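Local atomic coordinates of oxidoreductase, zinc-binding dehydrogenase family (Myxococcus xanthus, PDB entry 5K1S), a protein that probably acts as a zinc-binding medium-chain reductase in an alternative route of de novo isovaleryl coenzyme A biosynthesis. Residues C57-I62 and N127-E132; C165-T170 and A352-L357; L318-T321 and G325-Q328. All coordinates share one frame; numbering follows the deposited sequence.

Contact 1: C57-I62 and N127-E132; sequences CYHDVI and NRFFGE. With ZN (zinc ion), chain F.
The imidazole of His59 lies beside the ring of Phe129 with only slight overlap: the planes are 21° apart, but the centroids stand 5.7 Å from each other, so the rings are nearly parallel yet slid well aside. The stronger link is polar. NE2 of His59 donates a hydrogen bond of 2.7 Å to OE2 of Glu132, nearly straight at 163°; the oxygen sits at the edge of the imidazole, almost in its plane, and the N-H arrives nearly along the C-O axis. Histidine reaches this carboxylate because its CG stands anti to the backbone N (chi1 -173°), carrying the ring off helix 58-64 toward the loop, while the extended chain of Glu132 crosses it at about a right angle. A type II turn from Phe129 to Glu132 presents both partners, and Gly131 suits its positive phi. On the helix side, Cys57 is the N-cap and forms a capping box with Asp60, whose OD2 accepts from Cys57 N at 3.1 Å; the same oxygen has a weak bond from Tyr138. SG of Cys57 binds the zinc ion, which His79 and Cys166 also hold, and the ring of His79 meets that of His59. A directional N-H to carboxylate bond thus ties, within the GroES-like domain, the first turn of the helix after a zinc ligand to loop 127-132, and helps to hold the rotation of an imidazole next to the metal site.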
loop_
_atom_site.group_PDB
_atom_site.type_symbol
_atom_site.label_atom_id
_atom_site.label_comp_id
_atom_site.label_asym_id
_atom_site.label_seq_id
_atom_site.Cartn_x
_atom_site.Cartn_y
_atom_site.Cartn_z
ATOM N N CYS A 57 -11.714 20.212 -14.467
ATOM C CA CYS A 57 -11.259 19.459 -13.309
ATOM C C CYS A 57 -10.679 20.421 -12.279
ATOM O O CYS A 57 -9.994 21.382 -12.638
ATOM C CB CYS A 57 -10.209 18.423 -13.720
ATOM S SG CYS A 57 -9.527 17.467 -12.362
ATOM N N TYR A 58 -10.961 20.165 -10.997
ATOM C CA TYR A 58 -10.456 21.045 -9.948
ATOM C C TYR A 58 -8.944 21.199 -10.034
ATOM O O TYR A 58 -8.395 22.225 -9.616
ATOM C CB TYR A 58 -10.850 20.520 -8.568
ATOM C CG TYR A 58 -10.419 21.431 -7.442
ATOM C CD1 TYR A 58 -11.185 22.532 -7.083
ATOM C CD2 TYR A 58 -9.242 21.198 -6.744
ATOM C CE1 TYR A 58 -10.794 23.372 -6.059
ATOM C CE2 TYR A 58 -8.843 22.033 -5.717
ATOM C CZ TYR A 58 -9.623 23.117 -5.379
ATOM O OH TYR A 58 -9.231 23.953 -4.356
ATOM N N HIS A 59 -8.257 20.183 -10.561
ATOM C CA HIS A 59 -6.847 20.323 -10.904
ATOM C C HIS A 59 -6.602 21.613 -11.680
ATOM O O HIS A 59 -5.595 22.296 -11.466
ATOM C CB HIS A 59 -6.411 19.103 -11.718
ATOM C CG HIS A 59 -4.942 19.037 -11.997
ATOM N ND1 HIS A 59 -4.040 18.491 -11.110
ATOM C CD2 HIS A 59 -4.219 19.427 -13.075
ATOM C CE1 HIS A 59 -2.825 18.553 -11.623
ATOM N NE2 HIS A 59 -2.907 19.116 -12.816
ATOM N N ASP A 60 -7.527 21.968 -12.579
ATOM C CA ASP A 60 -7.383 23.193 -13.362
ATOM C C ASP A 60 -7.417 24.427 -12.471
ATOM O O ASP A 60 -6.739 25.421 -12.751
ATOM C CB ASP A 60 -8.488 23.279 -14.417
ATOM C CG ASP A 60 -8.455 22.122 -15.398
ATOM O OD1 ASP A 60 -7.364 21.553 -15.621
ATOM O OD2 ASP A 60 -9.523 21.786 -15.950
ATOM N N VAL A 61 -8.223 24.392 -11.407
ATOM C CA VAL A 61 -8.259 25.506 -10.462
ATOM C C VAL A 61 -6.884 25.705 -9.842
ATOM O O VAL A 61 -6.333 26.812 -9.842
ATOM C CB VAL A 61 -9.330 25.260 -9.383
ATOM C CG1 VAL A 61 -9.300 26.363 -8.329
ATOM C CG2 VAL A 61 -10.712 25.163 -10.014
ATOM N N ILE A 62 -6.312 24.629 -9.298
ATOM C CA ILE A 62 -4.985 24.710 -8.696
ATOM C C ILE A 62 -3.990 25.254 -9.711
ATOM O O ILE A 62 -3.181 26.139 -9.406
ATOM C CB ILE A 62 -4.553 23.330 -8.166
ATOM C CG1 ILE A 62 -5.598 22.769 -7.193
ATOM C CG2 ILE A 62 -3.203 23.425 -7.469
ATOM C CD1 ILE A 62 -5.378 21.317 -6.827
ATOM N N ASN A 127 6.933 13.574 -17.896
ATOM C CA ASN A 127 5.833 13.854 -16.978
ATOM C C ASN A 127 5.031 15.078 -17.406
ATOM O O ASN A 127 4.391 15.720 -16.567
ATOM C CB ASN A 127 6.363 14.037 -15.555
ATOM C CG ASN A 127 7.434 15.105 -15.465
ATOM O OD1 ASN A 127 7.675 15.845 -16.421
ATOM N ND2 ASN A 127 8.083 15.195 -14.311
ATOM N N ARG A 128 5.044 15.408 -18.695
ATOM C CA ARG A 128 4.311 16.568 -19.182
ATOM C C ARG A 128 2.809 16.357 -19.037
ATOM O O ARG A 128 2.278 15.302 -19.396
ATOM C CB ARG A 128 4.671 16.840 -20.641
ATOM C CG ARG A 128 6.053 17.449 -20.829
ATOM C CD ARG A 128 6.780 16.816 -22.004
ATOM N NE ARG A 128 5.940 16.756 -23.195
ATOM C CZ ARG A 128 6.218 16.029 -24.271
ATOM N NH1 ARG A 128 7.318 15.288 -24.314
ATOM N NH2 ARG A 128 5.392 16.037 -25.308
ATOM N N PHE A 129 2.133 17.370 -18.513
ATOM C CA PHE A 129 0.688 17.368 -18.357
ATOM C C PHE A 129 0.041 18.223 -19.438
ATOM O O PHE A 129 0.613 19.214 -19.898
ATOM C CB PHE A 129 0.289 17.904 -16.979
ATOM C CG PHE A 129 0.252 16.861 -15.898
ATOM C CD1 PHE A 129 1.421 16.394 -15.322
ATOM C CD2 PHE A 129 -0.958 16.363 -15.440
ATOM C CE1 PHE A 129 1.383 15.438 -14.318
ATOM C CE2 PHE A 129 -1.001 15.410 -14.438
ATOM C CZ PHE A 129 0.169 14.949 -13.875
ATOM N N PHE A 130 -1.163 17.830 -19.842
ATOM C CA PHE A 130 -1.967 18.688 -20.699
ATOM C C PHE A 130 -2.500 19.863 -19.890
ATOM O O PHE A 130 -2.979 19.698 -18.766
ATOM C CB PHE A 130 -3.120 17.899 -21.319
ATOM C CG PHE A 130 -2.690 16.949 -22.396
ATOM C CD1 PHE A 130 -2.309 15.654 -22.087
ATOM C CD2 PHE A 130 -2.667 17.350 -23.721
ATOM C CE1 PHE A 130 -1.911 14.781 -23.079
ATOM C CE2 PHE A 130 -2.265 16.480 -24.717
ATOM C CZ PHE A 130 -1.889 15.195 -24.396
ATOM N N GLY A 131 -2.405 21.060 -20.464
ATOM C CA GLY A 131 -2.766 22.263 -19.746
ATOM C C GLY A 131 -1.670 22.821 -18.868
ATOM O O GLY A 131 -1.916 23.787 -18.134
ATOM N N GLU A 132 -0.470 22.244 -18.916
ATOM C CA GLU A 132 0.658 22.743 -18.140
ATOM C C GLU A 132 1.866 22.941 -19.047
ATOM O O GLU A 132 1.984 23.980 -19.701
ATOM C CB GLU A 132 0.970 21.787 -16.987
ATOM C CG GLU A 132 -0.135 21.741 -15.939
ATOM C CD GLU A 132 0.009 20.585 -14.974
ATOM O OE1 GLU A 132 1.156 20.219 -14.639
ATOM O OE2 GLU A 132 -1.032 20.035 -14.554
HETATM ZN ZN ZN F . -8.270 15.871 -13.799
#

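Contact 2: C165-T170 and A352-L357. With ZN (zinc ion), chain F.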
loop_
_atom_site.group_PDB
_atom_site.type_symbol
_atom_site.label_atom_id
_atom_site.label_comp_id
_atom_site.label_asym_id
_atom_site.label_seq_id
_atom_site.Cartn_x
_atom_site.Cartn_y
_atom_site.Cartn_z
ATOM N N CYS A 165 -11.757 10.635 -18.350
ATOM C CA CYS A 165 -10.409 10.332 -17.879
ATOM C C CYS A 165 -10.298 10.507 -16.370
ATOM O O CYS A 165 -9.810 9.617 -15.665
ATOM C CB CYS A 165 -9.394 11.218 -18.600
ATOM S SG CYS A 165 -7.675 10.693 -18.384
ATOM N N CYS A 166 -10.746 11.648 -15.854
ATOM C CA CYS A 166 -10.576 11.974 -14.443
ATOM C C CYS A 166 -11.653 11.372 -13.551
ATOM O O CYS A 166 -11.703 11.704 -12.362
ATOM C CB CYS A 166 -10.546 13.490 -14.260
ATOM S SG CYS A 166 -9.239 14.281 -15.198
ATOM N N THR A 167 -12.508 10.505 -14.088
ATOM C CA THR A 167 -13.510 9.821 -13.278
ATOM C C THR A 167 -13.478 8.325 -13.561
ATOM O O THR A 167 -12.913 7.552 -12.779
ATOM C CB THR A 167 -14.904 10.388 -13.548
ATOM O OG1 THR A 167 -15.199 10.292 -14.945
ATOM C CG2 THR A 167 -14.979 11.844 -13.113
ATOM N N THR A 168 -14.076 7.906 -14.677
ATOM C CA THR A 168 -14.055 6.492 -15.036
ATOM C C THR A 168 -12.644 6.022 -15.365
ATOM O O THR A 168 -12.296 4.872 -15.080
ATOM C CB THR A 168 -14.988 6.237 -16.218
ATOM O OG1 THR A 168 -16.300 6.727 -15.909
ATOM C CG2 THR A 168 -15.068 4.748 -16.531
ATOM N N GLY A 169 -11.825 6.884 -15.968
ATOM C CA GLY A 169 -10.438 6.519 -16.209
ATOM C C GLY A 169 -9.703 6.207 -14.921
ATOM O O GLY A 169 -9.021 5.185 -14.807
ATOM N N THR A 170 -9.842 7.083 -13.924
ATOM C CA THR A 170 -9.232 6.830 -12.624
ATOM C C THR A 170 -9.834 5.593 -11.970
ATOM O O THR A 170 -9.127 4.824 -11.310
ATOM C CB THR A 170 -9.407 8.050 -11.722
ATOM O OG1 THR A 170 -8.849 9.203 -12.364
ATOM C CG2 THR A 170 -8.719 7.834 -10.376
ATOM N N ALA A 352 -22.844 19.905 -8.440
ATOM C CA ALA A 352 -22.791 18.483 -8.108
ATOM C C ALA A 352 -22.783 17.712 -9.423
ATOM O O ALA A 352 -23.835 17.487 -10.026
ATOM C CB ALA A 352 -23.967 18.071 -7.228
ATOM N N GLY A 353 -21.598 17.316 -9.863
ATOM C CA GLY A 353 -21.418 16.644 -11.128
ATOM C C GLY A 353 -20.192 17.179 -11.830
ATOM O O GLY A 353 -19.317 17.780 -11.208
ATOM N N ARG A 354 -20.137 16.964 -13.140
ATOM C CA ARG A 354 -18.998 17.366 -13.952
ATOM C C ARG A 354 -19.397 18.506 -14.879
ATOM O O ARG A 354 -20.460 18.460 -15.508
ATOM C CB ARG A 354 -18.464 16.183 -14.763
ATOM C CG ARG A 354 -17.419 15.351 -14.029
ATOM C CD ARG A 354 -16.102 16.110 -13.895
ATOM N NE ARG A 354 -15.099 15.365 -13.135
ATOM C CZ ARG A 354 -14.919 15.457 -11.818
ATOM N NH1 ARG A 354 -15.677 16.264 -11.084
ATOM N NH2 ARG A 354 -13.973 14.736 -11.229
ATOM N N LEU A 355 -18.544 19.523 -14.951
ATOM C CA LEU A 355 -18.725 20.644 -15.860
ATOM C C LEU A 355 -17.893 20.426 -17.117
ATOM O O LEU A 355 -16.843 19.780 -17.085
ATOM C CB LEU A 355 -18.322 21.960 -15.193
ATOM C CG LEU A 355 -19.124 22.341 -13.948
ATOM C CD1 LEU A 355 -18.484 23.533 -13.254
ATOM C CD2 LEU A 355 -20.575 22.642 -14.310
ATOM N N VAL A 356 -18.375 20.975 -18.228
ATOM C CA VAL A 356 -17.740 20.793 -19.528
ATOM C C VAL A 356 -17.715 22.132 -20.247
ATOM O O VAL A 356 -18.724 22.844 -20.281
ATOM C CB VAL A 356 -18.476 19.739 -20.377
ATOM C CG1 VAL A 356 -17.823 19.601 -21.744
ATOM C CG2 VAL A 356 -18.494 18.395 -19.659
ATOM N N LEU A 357 -16.565 22.473 -20.823
ATOM C CA LEU A 357 -16.426 23.655 -21.661
ATOM C C LEU A 357 -16.509 23.243 -23.125
ATOM O O LEU A 357 -15.780 22.348 -23.566
ATOM C CB LEU A 357 -15.103 24.372 -21.384
ATOM C CG LEU A 357 -14.954 24.989 -19.993
ATOM C CD1 LEU A 357 -13.546 25.536 -19.801
ATOM C CD2 LEU A 357 -15.987 26.084 -19.763
HETATM ZN ZN ZN F . -8.270 15.871 -13.799
#
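Arg354 reaches from strand 354-358 to the N-terminal part of helix 165-178, meeting Thr167 and the carbonyl of Cys166; the contact brings together distant parts of the medium-chain dehydrogenase/reductase fold, since the Rossmann-type sheet is built from the chain between them. The van der Waals part is small. The methyl CG2 of Thr167 approaches the guanidinium obliquely, 3.5 Å from NE of Arg354, with NH2 hardly farther away, the two side chains coming from opposite directions. A bend at chi2 (-71°) turns the otherwise long arginine chain so that its flat group is brought to this methyl. Threonine suits the place by dividing its two branches: CG2 serves Arg354, while OG1 donates to the carbonyl of Thr163 just ahead of the helix.

The polar part is looser. O of Cys166 lies at the edge of the guanidinium and close to its plane, but NH2 of Arg354 is 4.0 Å from it, too long for a good hydrogen bond, leaving at most a weak long-range attraction. An alanine in place of Arg354 lacks the guanidinium and would probably leave the Thr167 methyl without that neighbour and the Cys166 carbonyl without a positive charge near it.

Backbone bonds settle the two frames. Arg354 pairs with Thr331 and Leu355 with Val56, fixing the strand in its sheet, while residues 165-169 make a wider pi-type turn, marked by a weak bond of 3.1 Å from Thr170 N to Cys165 O. Metal binding is the last kind. Cys166, whose backbone N has a weak bond to Glu80, is a thiolate ligand of the zinc ion beside Cys57 and His79, its SG lying 2.3 Å from the metal.

Contact 3: L318-T321 and G325-Q328; sequences LRLT and GVRQ
The carbonyl oxygen of Leu320 gathers several groups at the end of helix 311-323. Val326 N donates to Leu320 O in a weak but straight bond, 3.3 Å long with an angle of 169° at the hydrogen, and the hydroxyl of Thr323 is hydrogen-bonded to the same oxygen. Gly325 N also comes close. The chain has therefore folded back on the helix it has just left, reaching over six residues to use an acceptor of the last turn. Gly325, with no side chain, lets the chain pass close to CD2 of Leu320.

Side chains add to the turn. CB of Leu320 rests 4.2 Å from CG2 of Val326, and this apolar pair continues onto helix 195-206; apolar side chains suit this buried place, where both meet Leu203. Next along the helix, the CA of Thr321 makes a CA-H...O contact of 3.4 Å with Val326 O. The methyl of Thr321 stands anti to the backbone N, with OG1 beside that N (chi1 -50°), which sends CG2 across to CG of Gln328 at 3.6 Å, the two side chains crossing at about a right angle. OG1 of Thr321 is hydrogen-bonded to Ala317 O within the helix.

Threonine thus spends its oxygen on its own helix and turns its carbon to the glutamine. The chemistry implies a helix end in which a carbonyl with no further turn to serve is met by Thr323 OG1 and, weakly, by the returning Val326 N, with carbon contacts alongside from Leu320, Val326, Thr321 and Gln328.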
loop_
_atom_site.group_PDB
_atom_site.type_symbol
_atom_site.label_atom_id
_atom_site.label_comp_id
_atom_site.label_asym_id
_atom_site.label_seq_id
_atom_site.Cartn_x
_atom_site.Cartn_y
_atom_site.Cartn_z
ATOM N N LEU A 318 -13.346 4.805 -21.732
ATOM C CA LEU A 318 -14.193 5.354 -22.785
ATOM C C LEU A 318 -15.140 4.294 -23.331
ATOM O O LEU A 318 -16.306 4.583 -23.625
ATOM C CB LEU A 318 -13.327 5.931 -23.905
ATOM C CG LEU A 318 -12.484 7.150 -23.522
ATOM C CD1 LEU A 318 -11.441 7.442 -24.589
ATOM C CD2 LEU A 318 -13.371 8.364 -23.299
ATOM N N ARG A 319 -14.660 3.057 -23.469
ATOM C CA ARG A 319 -15.518 1.983 -23.956
ATOM C C ARG A 319 -16.646 1.695 -22.974
ATOM O O ARG A 319 -17.787 1.447 -23.385
ATOM C CB ARG A 319 -14.691 0.723 -24.203
ATOM C CG ARG A 319 -15.448 -0.372 -24.938
ATOM C CD ARG A 319 -14.683 -1.684 -24.938
ATOM N NE ARG A 319 -14.516 -2.220 -23.589
ATOM C CZ ARG A 319 -15.481 -2.815 -22.894
ATOM N NH1 ARG A 319 -16.695 -2.948 -23.410
ATOM N NH2 ARG A 319 -15.233 -3.272 -21.674
ATOM N N LEU A 320 -16.350 1.722 -21.672
ATOM C CA LEU A 320 -17.374 1.435 -20.674
ATOM C C LEU A 320 -18.484 2.477 -20.687
ATOM O O LEU A 320 -19.646 2.147 -20.428
ATOM C CB LEU A 320 -16.738 1.350 -19.286
ATOM C CG LEU A 320 -15.847 0.129 -19.048
ATOM C CD1 LEU A 320 -15.030 0.301 -17.782
ATOM C CD2 LEU A 320 -16.684 -1.140 -18.972
ATOM N N THR A 321 -18.153 3.735 -20.984
ATOM C CA THR A 321 -19.179 4.771 -21.027
ATOM C C THR A 321 -20.062 4.619 -22.260
ATOM O O THR A 321 -21.279 4.822 -22.187
ATOM C CB THR A 321 -18.532 6.155 -21.005
ATOM O OG1 THR A 321 -17.583 6.226 -19.933
ATOM C CG2 THR A 321 -19.590 7.233 -20.805
ATOM N N GLY A 325 -21.802 0.551 -19.103
ATOM C CA GLY A 325 -21.357 -0.042 -17.853
ATOM C C GLY A 325 -21.039 0.991 -16.791
ATOM O O GLY A 325 -21.266 0.754 -15.602
ATOM N N VAL A 326 -20.509 2.142 -17.198
ATOM C CA VAL A 326 -20.206 3.230 -16.276
ATOM C C VAL A 326 -20.691 4.531 -16.900
ATOM O O VAL A 326 -20.042 5.085 -17.795
ATOM C CB VAL A 326 -18.702 3.294 -15.952
ATOM C CG1 VAL A 326 -18.410 4.437 -14.987
ATOM C CG2 VAL A 326 -18.229 1.970 -15.369
ATOM N N ARG A 327 -21.836 5.021 -16.436
ATOM C CA ARG A 327 -22.411 6.237 -16.986
ATOM C C ARG A 327 -21.573 7.456 -16.609
ATOM O O ARG A 327 -20.725 7.416 -15.714
ATOM C CB ARG A 327 -23.839 6.432 -16.483
ATOM C CG ARG A 327 -24.876 5.539 -17.144
ATOM C CD ARG A 327 -26.266 5.848 -16.609
ATOM N NE ARG A 327 -26.591 7.266 -16.743
ATOM C CZ ARG A 327 -27.602 7.869 -16.125
ATOM N NH1 ARG A 327 -28.399 7.185 -15.315
ATOM N NH2 ARG A 327 -27.813 9.166 -16.314
ATOM N N GLN A 328 -21.830 8.555 -17.314
ATOM C CA GLN A 328 -21.244 9.851 -17.011
ATOM C C GLN A 328 -22.355 10.808 -16.608
ATOM O O GLN A 328 -23.394 10.875 -17.274
ATOM C CB GLN A 328 -20.467 10.405 -18.210
ATOM C CG GLN A 328 -19.070 9.825 -18.360
ATOM C CD GLN A 328 -18.180 10.154 -17.179
ATOM O OE1 GLN A 328 -18.302 11.220 -16.575
ATOM N NE2 GLN A 328 -17.285 9.234 -16.836
#

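In the fold
Contacts 1 and 2 meet at the zinc ion bound by Cys57, His79 and Cys166: their centres are 13 Å apart, SG of Cys57 lies 4.3 Å from SG of Cys166, and each supplies one cysteine to the same site. Contact 3 lies farther from the metal and is linked to it through contact 2, with its centre 12 Å from that of contact 2; Thr168 on helix 165-178 packs on Val326, and the Gln328 side chain is about 11 Å from the metal. Contacts 1 and 3 do not touch, with nearest atoms about 11 Å apart and centres 23 Å apart. Helix 165-178 thus bridges the metal site and the turn at 318-328.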